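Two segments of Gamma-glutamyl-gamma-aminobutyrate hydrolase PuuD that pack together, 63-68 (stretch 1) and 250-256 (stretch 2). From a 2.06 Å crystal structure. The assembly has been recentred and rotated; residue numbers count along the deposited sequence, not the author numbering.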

# COMPACT_ATOMS: atom_id res chain seq x y z
N LEU B 63 2.24 -13.68 -7.28
CA LEU B 63 2.14 -13.46 -8.73
C LEU B 63 0.91 -14.08 -9.38
O LEU B 63 0.29 -13.41 -10.23
CB LEU B 63 3.41 -13.96 -9.41
CG LEU B 63 4.67 -13.13 -9.14
CD1 LEU B 63 5.90 -13.91 -9.56
CD2 LEU B 63 4.61 -11.79 -9.87
N PRO B 64 0.49 -15.31 -9.07
CA PRO B 64 -0.73 -15.85 -9.70
C PRO B 64 -1.98 -15.03 -9.42
O PRO B 64 -2.95 -15.13 -10.18
CB PRO B 64 -0.85 -17.26 -9.10
CG PRO B 64 0.54 -17.62 -8.71
CD PRO B 64 1.16 -16.34 -8.24
N LYS B 65 -1.98 -14.22 -8.36
CA LYS B 65 -3.14 -13.40 -8.01
C LYS B 65 -3.08 -12.01 -8.62
O LYS B 65 -4.03 -11.23 -8.44
CB LYS B 65 -3.26 -13.31 -6.49
CG LYS B 65 -3.63 -14.64 -5.84
CD LYS B 65 -3.23 -14.70 -4.38
CE LYS B 65 -3.62 -16.03 -3.76
NZ LYS B 65 -2.99 -16.24 -2.43
N LEU B 66 -2.02 -11.67 -9.34
CA LEU B 66 -1.88 -10.38 -9.99
C LEU B 66 -2.16 -10.51 -11.48
O LEU B 66 -1.59 -11.37 -12.15
CB LEU B 66 -0.48 -9.81 -9.77
CG LEU B 66 -0.03 -9.65 -8.32
CD1 LEU B 66 1.44 -9.25 -8.25
CD2 LEU B 66 -0.90 -8.63 -7.60
N ASP B 67 -3.05 -9.66 -11.99
CA ASP B 67 -3.33 -9.60 -13.41
C ASP B 67 -2.52 -8.53 -14.13
O ASP B 67 -2.56 -8.46 -15.36
CB ASP B 67 -4.83 -9.34 -13.65
CG ASP B 67 -5.71 -10.30 -12.87
OD1 ASP B 67 -5.49 -11.53 -12.97
OD2 ASP B 67 -6.63 -9.82 -12.17
N GLY B 68 -1.78 -7.70 -13.39
CA GLY B 68 -0.95 -6.68 -13.98
C GLY B 68 -0.02 -6.09 -12.95
O GLY B 68 -0.31 -6.11 -11.75
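Stretch 2 (250-256) HHIAEKQ

Stretch 2 is helical from His250 to Glu254, continuing a helix that begins earlier in the chain; phi/psi values stay near -65/-40 through Ala253, and Lys255 N donates a hydrogen bond to His251 O at 2.9 Å and a weak one to Ile252 O at 3.2 Å. Stretch 1 opposes it with a 3-10 segment, Leu63 to Lys65, held by Leu66 N to Leu63 O at 3.0 Å, then an extended Leu66 (-103/128). The closest CA atoms across the stretches are those of Asp67 and Ile252, 6.6 Å apart. The CA traces run in roughly opposite senses: Pro64 meets the later Lys255, and Asp67 O the earlier His251. In the closest contacts, side-chain atoms of stretch 2 meet carbonyl oxygens and the Asp67 carboxylate; the area buried is a modest 205 Å².

The charged interaction is a salt bridge with a hydrogen bond, Lys255 NZ donating to Asp67 OD1 at 3.1 Å. The CA-to-CB bond of Lys255 points toward stretch 1, whereas that of Asp67 points sideways and its m rotamer (chi1 -51°) accompanies a carboxylate that comes nearer. Lys255 NZ also lies 3.8 Å from Pro64 O and 3.9 Å from Leu66 O, close enough for electrostatic attraction.

Water 1 links the backbone of stretch 1 to two side chains of stretch 2. It donates to Leu66 O at 2.6 Å, accepts from Lys255 NZ at 3.0 Å, and hydrogen-bonds His251 NE2 at 2.9 Å. It thus bridges the 4.3 Å between Leu66 O and His251 NE2; that carbonyl lies at the imidazole edge, near the ring plane.

Van der Waals packing completes the contact. Asp67 O approaches His251 CD2 to 3.6 Å, obliquely to the ring, and Ile252 CG1 reaches Asp67 OD1 at 3.5 Å, against the same oxygen that binds Lys255.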

# COMPACT_ATOMS: atom_id res chain seq x y z
N HIS B 250 -7.08 -9.20 -21.21
CA HIS B 250 -6.63 -10.21 -22.15
C HIS B 250 -5.75 -11.25 -21.46
O HIS B 250 -5.84 -12.45 -21.77
CB HIS B 250 -5.87 -9.54 -23.30
CG HIS B 250 -5.65 -10.44 -24.49
ND1 HIS B 250 -6.69 -11.06 -25.15
CD2 HIS B 250 -4.52 -10.80 -25.13
CE1 HIS B 250 -6.20 -11.77 -26.15
NE2 HIS B 250 -4.89 -11.64 -26.16
N HIS B 251 -4.92 -10.81 -20.52
CA HIS B 251 -4.10 -11.75 -19.76
C HIS B 251 -4.96 -12.71 -18.95
O HIS B 251 -4.64 -13.89 -18.82
CB HIS B 251 -3.14 -10.99 -18.84
CG HIS B 251 -2.38 -11.86 -17.90
ND1 HIS B 251 -1.58 -12.90 -18.33
CD2 HIS B 251 -2.29 -11.85 -16.55
CE1 HIS B 251 -1.04 -13.50 -17.28
NE2 HIS B 251 -1.45 -12.88 -16.19
N ILE B 252 -6.07 -12.21 -18.39
CA ILE B 252 -7.00 -13.07 -17.68
C ILE B 252 -7.63 -14.07 -18.64
O ILE B 252 -7.73 -15.27 -18.35
CB ILE B 252 -8.07 -12.24 -16.96
CG1 ILE B 252 -7.44 -11.40 -15.85
CG2 ILE B 252 -9.17 -13.13 -16.40
CD1 ILE B 252 -8.40 -10.45 -15.18
N ALA B 253 -8.06 -13.59 -19.81
CA ALA B 253 -8.63 -14.49 -20.81
C ALA B 253 -7.57 -15.45 -21.34
O ALA B 253 -7.87 -16.63 -21.58
CB ALA B 253 -9.24 -13.68 -21.95
N GLU B 254 -6.34 -14.98 -21.53
CA GLU B 254 -5.27 -15.86 -21.99
C GLU B 254 -4.89 -16.88 -20.93
O GLU B 254 -4.38 -17.96 -21.27
CB GLU B 254 -4.04 -15.04 -22.39
CG GLU B 254 -4.18 -14.32 -23.72
CD GLU B 254 -4.09 -15.26 -24.90
OE1 GLU B 254 -3.06 -15.96 -25.03
OE2 GLU B 254 -5.04 -15.30 -25.70
N LYS B 255 -5.12 -16.58 -19.65
CA LYS B 255 -4.81 -17.50 -18.57
C LYS B 255 -5.70 -18.74 -18.57
O LYS B 255 -5.57 -19.57 -17.66
CB LYS B 255 -4.92 -16.79 -17.22
CG LYS B 255 -3.57 -16.52 -16.59
CD LYS B 255 -3.70 -16.12 -15.13
CE LYS B 255 -4.31 -14.73 -14.98
NZ LYS B 255 -3.90 -14.10 -13.70
N GLN B 256 -6.59 -18.88 -19.54
CA GLN B 256 -7.40 -20.07 -19.71
C GLN B 256 -7.22 -20.68 -21.09
O GLN B 256 -8.03 -21.52 -21.51
CB GLN B 256 -8.86 -19.75 -19.43
CG GLN B 256 -9.15 -19.14 -18.05
CD GLN B 256 -8.81 -20.04 -16.87
OE1 GLN B 256 -8.39 -21.19 -17.05
NE2 GLN B 256 -9.01 -19.54 -15.66
O HOH W 1 -1.01 -13.56 -13.45